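Local coordinates for sugar ABC transporter substrate-binding protein, BlMnBP1 (Bifidobacterium animalis subsp. lactis ATCC 27673, PDB 6I5R), which binds manno-oligosaccharides such as mannobiose as the extracellular solute-binding protein of an ABC transporter, probably handing them to the membrane permease for uptake, at residues D107-S112 against Q388-A393; A393-D398 against K438-N443. All blocks are in the same frame, centred on the assembly; numbering follows the deposited sequence.

How the contacts relate
Contacts 1 and 2 follow one another along helix 391-399, share Ala393 and have centres about 12 Å apart. Contact 1 ties the loop after strand 100-102 to the start of that helix through a zinc ion; contact 2 packs the next turn of the helix on the C-terminal helix 425-443. The zinc belongs to both: Asp107, Ser109 and Asp390 come from contact 1, Asn394 from contact 2, and Asp107 OD2 lies 2.9 Å from Asn394 OD1 in the shared shell. None of the mannobiose-binding residues falls in these segments, whose contacts centre about 18 and 23 Å from the centre of the chain.

Contact 1 (D107-S112 against Q388-A393); sequences DKSEFS and QEDLLA. With ZN (zinc ion), chain J.
A surface zinc site joins the loop 107-112 to the start of helix 391-399, with Asp107 and Asp390 gripping the ion from the two segments. Each carboxylate binds through both oxygens: OD1 and OD2 of Asp107 lie 2.3 and 2.1 Å from the zinc, and OD1 and OD2 of Asp390 sit at similar range. The two side chains cross at about a right angle, their carboxylate planes turned 49° apart. In Asp107 CG stands anti to the backbone N (chi1 -169°), and Asp390 is alike; this sets CG beside the carbonyl carbon, and the carboxylate reaches the metal from there. Ser109 OG lies 2.3 Å from the zinc, and a water and Asn394 complete the seven ligand atoms. The two close carboxylates would repel, which the shared cation probably offsets.

The loop side is shaped by an Asx turn: the backbone N of Ser109 donates to Asp107 OD1 over 2.7 Å, on the anti side and 29° out of the carboxylate plane. One oxygen is thus held by both the metal and the turn. From the helix, CB of Ala393 packs against OD1 of Asp107 at 3.5 Å.

Away from the zinc, Lys108 reaches out with its chain extended beyond CG and runs across Glu389. Lys108 NZ comes to 4.0 Å from Glu389 CG, while a water accepts from Lys108 NZ and can donate to Glu389 O. The carboxylate is farther off, with Lys108 NZ 4.9 Å from Glu389 OE2. Tyr136 of strand 135-136 touches Lys108, Ser109, Glu389 and Asp390.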
loop_
_atom_site.group_PDB
_atom_site.type_symbol
_atom_site.label_atom_id
_atom_site.label_comp_id
_atom_site.label_asym_id
_atom_site.label_seq_id
_atom_site.Cartn_x
_atom_site.Cartn_y
_atom_site.Cartn_z
ATOM N N ASP A 107 12.823 -9.352 -1.079
ATOM C CA ASP A 107 13.393 -9.611 0.238
ATOM C C ASP A 107 14.294 -8.436 0.624
ATOM O O ASP A 107 15.250 -8.103 -0.081
ATOM C CB ASP A 107 14.170 -10.943 0.240
ATOM C CG ASP A 107 14.563 -11.406 1.650
ATOM O OD1 ASP A 107 14.992 -10.668 2.571
ATOM O OD2 ASP A 107 14.515 -12.618 1.907
ATOM N N LYS A 108 14.045 -7.868 1.809
ATOM C CA LYS A 108 14.935 -6.840 2.332
ATOM C C LYS A 108 16.384 -7.267 2.233
ATOM O O LYS A 108 17.253 -6.486 1.852
ATOM C CB LYS A 108 14.625 -6.542 3.797
ATOM C CG LYS A 108 13.360 -5.794 4.047
ATOM C CD LYS A 108 13.092 -5.853 5.526
ATOM C CE LYS A 108 12.098 -4.819 5.961
ATOM N NZ LYS A 108 12.042 -4.928 7.439
ATOM N N SER A 109 16.663 -8.507 2.608
ATOM C CA SER A 109 18.029 -8.981 2.563
ATOM C C SER A 109 18.613 -8.946 1.153
ATOM O O SER A 109 19.834 -9.096 1.007
ATOM C CB SER A 109 18.077 -10.402 3.109
ATOM O OG SER A 109 17.341 -11.245 2.237
ATOM N N GLU A 110 17.783 -8.772 0.116
ATOM C CA GLU A 110 18.278 -8.685 -1.246
ATOM C C GLU A 110 18.340 -7.252 -1.761
ATOM O O GLU A 110 18.762 -7.038 -2.904
ATOM C CB GLU A 110 17.419 -9.523 -2.189
ATOM C CG GLU A 110 17.698 -11.012 -2.134
ATOM C CD GLU A 110 16.858 -11.777 -3.115
ATOM O OE1 GLU A 110 16.481 -12.927 -2.799
ATOM O OE2 GLU A 110 16.569 -11.235 -4.206
ATOM N N PHE A 111 17.963 -6.266 -0.947
ATOM C CA PHE A 111 17.998 -4.883 -1.408
ATOM C C PHE A 111 19.370 -4.519 -1.952
ATOM O O PHE A 111 19.493 -3.885 -3.002
ATOM C CB PHE A 111 17.639 -3.927 -0.273
ATOM C CG PHE A 111 16.160 -3.861 0.048
ATOM C CD1 PHE A 111 15.182 -4.236 -0.877
ATOM C CD2 PHE A 111 15.748 -3.410 1.300
ATOM C CE1 PHE A 111 13.825 -4.162 -0.547
ATOM C CE2 PHE A 111 14.394 -3.344 1.630
ATOM C CZ PHE A 111 13.443 -3.700 0.704
ATOM N N SER A 112 20.421 -4.848 -1.203
ATOM C CA SER A 112 21.751 -4.436 -1.624
ATOM C C SER A 112 22.174 -5.088 -2.930
ATOM O O SER A 112 23.145 -4.631 -3.536
ATOM C CB SER A 112 22.775 -4.749 -0.541
ATOM O OG SER A 112 22.890 -6.143 -0.364
ATOM N N GLN A 388 16.605 -9.621 13.513
ATOM C CA GLN A 388 15.404 -10.250 12.979
ATOM C C GLN A 388 14.828 -9.474 11.802
ATOM O O GLN A 388 13.702 -9.740 11.389
ATOM C CB GLN A 388 14.339 -10.395 14.073
ATOM C CG GLN A 388 14.548 -11.574 15.014
ATOM C CD GLN A 388 13.296 -11.902 15.866
ATOM O OE1 GLN A 388 12.918 -13.079 16.045
ATOM N NE2 GLN A 388 12.666 -10.867 16.410
ATOM N N GLU A 389 15.594 -8.549 11.222
ATOM C CA GLU A 389 15.037 -7.671 10.197
ATOM C C GLU A 389 14.488 -8.474 9.027
ATOM O O GLU A 389 13.509 -8.067 8.396
ATOM C CB GLU A 389 16.119 -6.705 9.734
ATOM C CG GLU A 389 15.630 -5.422 9.076
ATOM C CD GLU A 389 16.771 -4.417 8.841
ATOM O OE1 GLU A 389 17.938 -4.806 8.955
ATOM O OE2 GLU A 389 16.499 -3.238 8.542
ATOM N N ASP A 390 15.092 -9.620 8.759
ATOM C CA ASP A 390 14.821 -10.449 7.596
ATOM C C ASP A 390 13.832 -11.565 7.891
ATOM O O ASP A 390 13.477 -12.331 6.985
ATOM C CB ASP A 390 16.146 -11.047 7.097
ATOM C CG ASP A 390 16.026 -11.642 5.714
ATOM O OD1 ASP A 390 15.173 -11.169 4.939
ATOM O OD2 ASP A 390 16.777 -12.585 5.384
ATOM N N LEU A 391 13.377 -11.674 9.138
ATOM C CA LEU A 391 12.612 -12.845 9.533
ATOM C C LEU A 391 11.259 -12.894 8.819
ATOM O O LEU A 391 10.851 -13.954 8.333
ATOM C CB LEU A 391 12.421 -12.842 11.051
ATOM C CG LEU A 391 11.675 -14.077 11.523
ATOM C CD1 LEU A 391 12.532 -15.317 11.317
ATOM C CD2 LEU A 391 11.265 -13.940 12.971
ATOM N N LEU A 392 10.567 -11.767 8.728
ATOM C CA LEU A 392 9.266 -11.779 8.056
ATOM C C LEU A 392 9.425 -12.142 6.584
ATOM O O LEU A 392 8.657 -12.943 6.046
ATOM C CB LEU A 392 8.549 -10.436 8.193
ATOM C CG LEU A 392 7.213 -10.366 7.427
ATOM C CD1 LEU A 392 6.106 -11.226 8.047
ATOM C CD2 LEU A 392 6.814 -8.896 7.322
ATOM N N ALA A 393 10.408 -11.545 5.908
ATOM C CA ALA A 393 10.587 -11.833 4.492
ATOM C C ALA A 393 10.853 -13.317 4.268
ATOM O O ALA A 393 10.341 -13.915 3.311
ATOM C CB ALA A 393 11.725 -10.985 3.922
HETATM ZN ZN ZN J . 15.908 -12.626 3.460
HETATM O O HOH W 1 10.713 -6.999 9.123
HETATM O O HOH W 2 16.807 -14.515 3.870
#

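Contact 2 (A393-D398 against K438-N443). With ZN (zinc ion), chain J.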
loop_
_atom_site.group_PDB
_atom_site.type_symbol
_atom_site.label_atom_id
_atom_site.label_comp_id
_atom_site.label_asym_id
_atom_site.label_seq_id
_atom_site.Cartn_x
_atom_site.Cartn_y
_atom_site.Cartn_z
ATOM N N ALA A 393 10.408 -11.545 5.908
ATOM C CA ALA A 393 10.587 -11.833 4.492
ATOM C C ALA A 393 10.853 -13.317 4.268
ATOM O O ALA A 393 10.341 -13.915 3.311
ATOM C CB ALA A 393 11.725 -10.985 3.922
ATOM N N ASN A 394 11.620 -13.938 5.169
ATOM C CA ASN A 394 12.031 -15.319 4.999
ATOM C C ASN A 394 10.909 -16.295 5.324
ATOM O O ASN A 394 10.739 -17.305 4.638
ATOM C CB ASN A 394 13.246 -15.587 5.879
ATOM C CG ASN A 394 14.493 -14.876 5.384
ATOM O OD1 ASN A 394 14.501 -14.186 4.343
ATOM N ND2 ASN A 394 15.536 -14.979 6.171
ATOM N N VAL A 395 10.147 -16.028 6.378
ATOM C CA VAL A 395 8.986 -16.866 6.646
ATOM C C VAL A 395 7.978 -16.715 5.523
ATOM O O VAL A 395 7.305 -17.677 5.136
ATOM C CB VAL A 395 8.368 -16.497 8.008
ATOM C CG1 VAL A 395 7.035 -17.218 8.216
ATOM C CG2 VAL A 395 9.362 -16.787 9.150
ATOM N N ASN A 396 7.824 -15.489 5.026
ATOM C CA ASN A 396 6.897 -15.212 3.933
ATOM C C ASN A 396 7.256 -16.023 2.699
ATOM O O ASN A 396 6.398 -16.650 2.062
ATOM C CB ASN A 396 6.957 -13.737 3.593
ATOM C CG ASN A 396 5.653 -13.068 3.694
ATOM O OD1 ASN A 396 4.600 -13.717 3.626
ATOM N ND2 ASN A 396 5.696 -11.743 3.826
ATOM N N SER A 397 8.529 -15.979 2.318
ATOM C CA SER A 397 8.994 -16.742 1.174
ATOM C C SER A 397 8.792 -18.241 1.387
ATOM O O SER A 397 8.190 -18.929 0.546
ATOM C CB SER A 397 10.459 -16.395 0.928
ATOM O OG SER A 397 11.008 -17.226 -0.060
ATOM N N ASP A 398 9.245 -18.775 2.520
ATOM C CA ASP A 398 9.169 -20.219 2.709
ATOM C C ASP A 398 7.719 -20.710 2.842
ATOM O O ASP A 398 7.399 -21.838 2.436
ATOM C CB ASP A 398 10.006 -20.610 3.930
ATOM C CG ASP A 398 11.522 -20.401 3.725
ATOM O OD1 ASP A 398 12.013 -20.283 2.546
ATOM O OD2 ASP A 398 12.228 -20.357 4.780
ATOM N N LYS A 438 5.067 -24.237 9.409
ATOM C CA LYS A 438 6.306 -24.892 8.999
ATOM C C LYS A 438 7.375 -23.861 8.708
ATOM O O LYS A 438 8.547 -24.061 9.040
ATOM C CB LYS A 438 6.066 -25.783 7.778
ATOM C CG LYS A 438 5.427 -27.110 8.182
ATOM C CD LYS A 438 4.731 -27.854 7.042
ATOM C CE LYS A 438 5.690 -28.353 5.996
ATOM N NZ LYS A 438 4.942 -29.399 5.166
ATOM N N ALA A 439 6.983 -22.744 8.094
ATOM C CA ALA A 439 7.939 -21.711 7.737
ATOM C C ALA A 439 8.486 -21.008 8.976
ATOM O O ALA A 439 9.671 -20.651 9.025
ATOM C CB ALA A 439 7.274 -20.712 6.791
ATOM N N VAL A 440 7.639 -20.813 9.983
ATOM C CA VAL A 440 8.084 -20.267 11.263
ATOM C C VAL A 440 9.092 -21.206 11.909
ATOM O O VAL A 440 10.146 -20.777 12.389
ATOM C CB VAL A 440 6.865 -20.019 12.169
ATOM C CG1 VAL A 440 7.256 -19.733 13.618
ATOM C CG2 VAL A 440 6.047 -18.843 11.597
ATOM N N GLU A 441 8.793 -22.500 11.913
ATOM C CA GLU A 441 9.712 -23.469 12.500
ATOM C C GLU A 441 11.046 -23.478 11.774
ATOM O O GLU A 441 12.110 -23.518 12.411
ATOM C CB GLU A 441 9.095 -24.861 12.474
ATOM C CG GLU A 441 8.010 -24.988 13.470
ATOM C CD GLU A 441 7.326 -26.338 13.533
ATOM O OE1 GLU A 441 7.324 -27.108 12.536
ATOM O OE2 GLU A 441 6.776 -26.622 14.621
ATOM N N ASP A 442 11.010 -23.432 10.443
ATOM C CA ASP A 442 12.237 -23.539 9.664
ATOM C C ASP A 442 13.122 -22.312 9.825
ATOM O O ASP A 442 14.331 -22.391 9.601
ATOM C CB ASP A 442 11.897 -23.762 8.193
ATOM C CG ASP A 442 11.289 -25.121 7.940
ATOM O OD1 ASP A 442 11.596 -26.048 8.712
ATOM O OD2 ASP A 442 10.490 -25.277 6.978
ATOM N N ASN A 443 12.560 -21.189 10.240
ATOM C CA ASN A 443 13.319 -19.948 10.319
ATOM C C ASN A 443 13.632 -19.509 11.735
ATOM O O ASN A 443 14.209 -18.426 11.919
ATOM C CB ASN A 443 12.548 -18.836 9.616
ATOM C CG ASN A 443 12.655 -18.939 8.131
ATOM O OD1 ASN A 443 13.487 -18.279 7.526
ATOM N ND2 ASN A 443 11.845 -19.790 7.534
HETATM ZN ZN ZN J . 15.908 -12.626 3.460
HETATM O O HOH W 3 15.622 -16.714 8.797
HETATM O O HOH W 4 8.399 -24.044 4.537
HETATM O O HOH W 2 16.807 -14.515 3.870
#
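Val395 and Asn443 meet at the crossing of helices 391-399 and 425-443, where Val395 CG2 rests on Asn443 CB at 3.8 Å. The other methyl, CG1, faces the preceding turn of the C-terminal helix and lies against Ala439 CB and Val440 CG2. Ala439 CB also comes to 3.5 Å from Val395 O. Its small size is consistent with the close approach of 393-398 and 438-443, whose axes come within 8.4 Å, at 131°.

Beside this apolar patch, Asn443 ND2 makes two hydrogen bonds. Asn443 ND2 donates to Asp398 OD2 over 2.8 Å, nearly straight at 170°, meeting the oxygen on its anti side. The second bond returns to Ala439 O, one turn back in its own helix. Both acceptors lie close to the amide plane, so the pair fixes the rotation of the amide. At its other end, Asn443 OD1 comes to 3.2 Å from Asn394 CB and accepts from a water that is also reached by Asn394 ND2.

Asn394 in turn binds zinc through OD1, with Asp107, Ser109 and Asp390 as the other protein ligands. Farther out, Trp436 of helix 425-443 touches Val395, and Leu391 packs against Asn443.

With both amide hydrogens of Asn443 engaged, the Asp398 carboxylate gains a neutral donor across the helix pair, and the water bridge links the C-terminal helix to a first-shell ligand, which puts Asn443 in the outer shell; coordination through OD1 would probably polarise the Asn394 amide and make its N-H groups better donors.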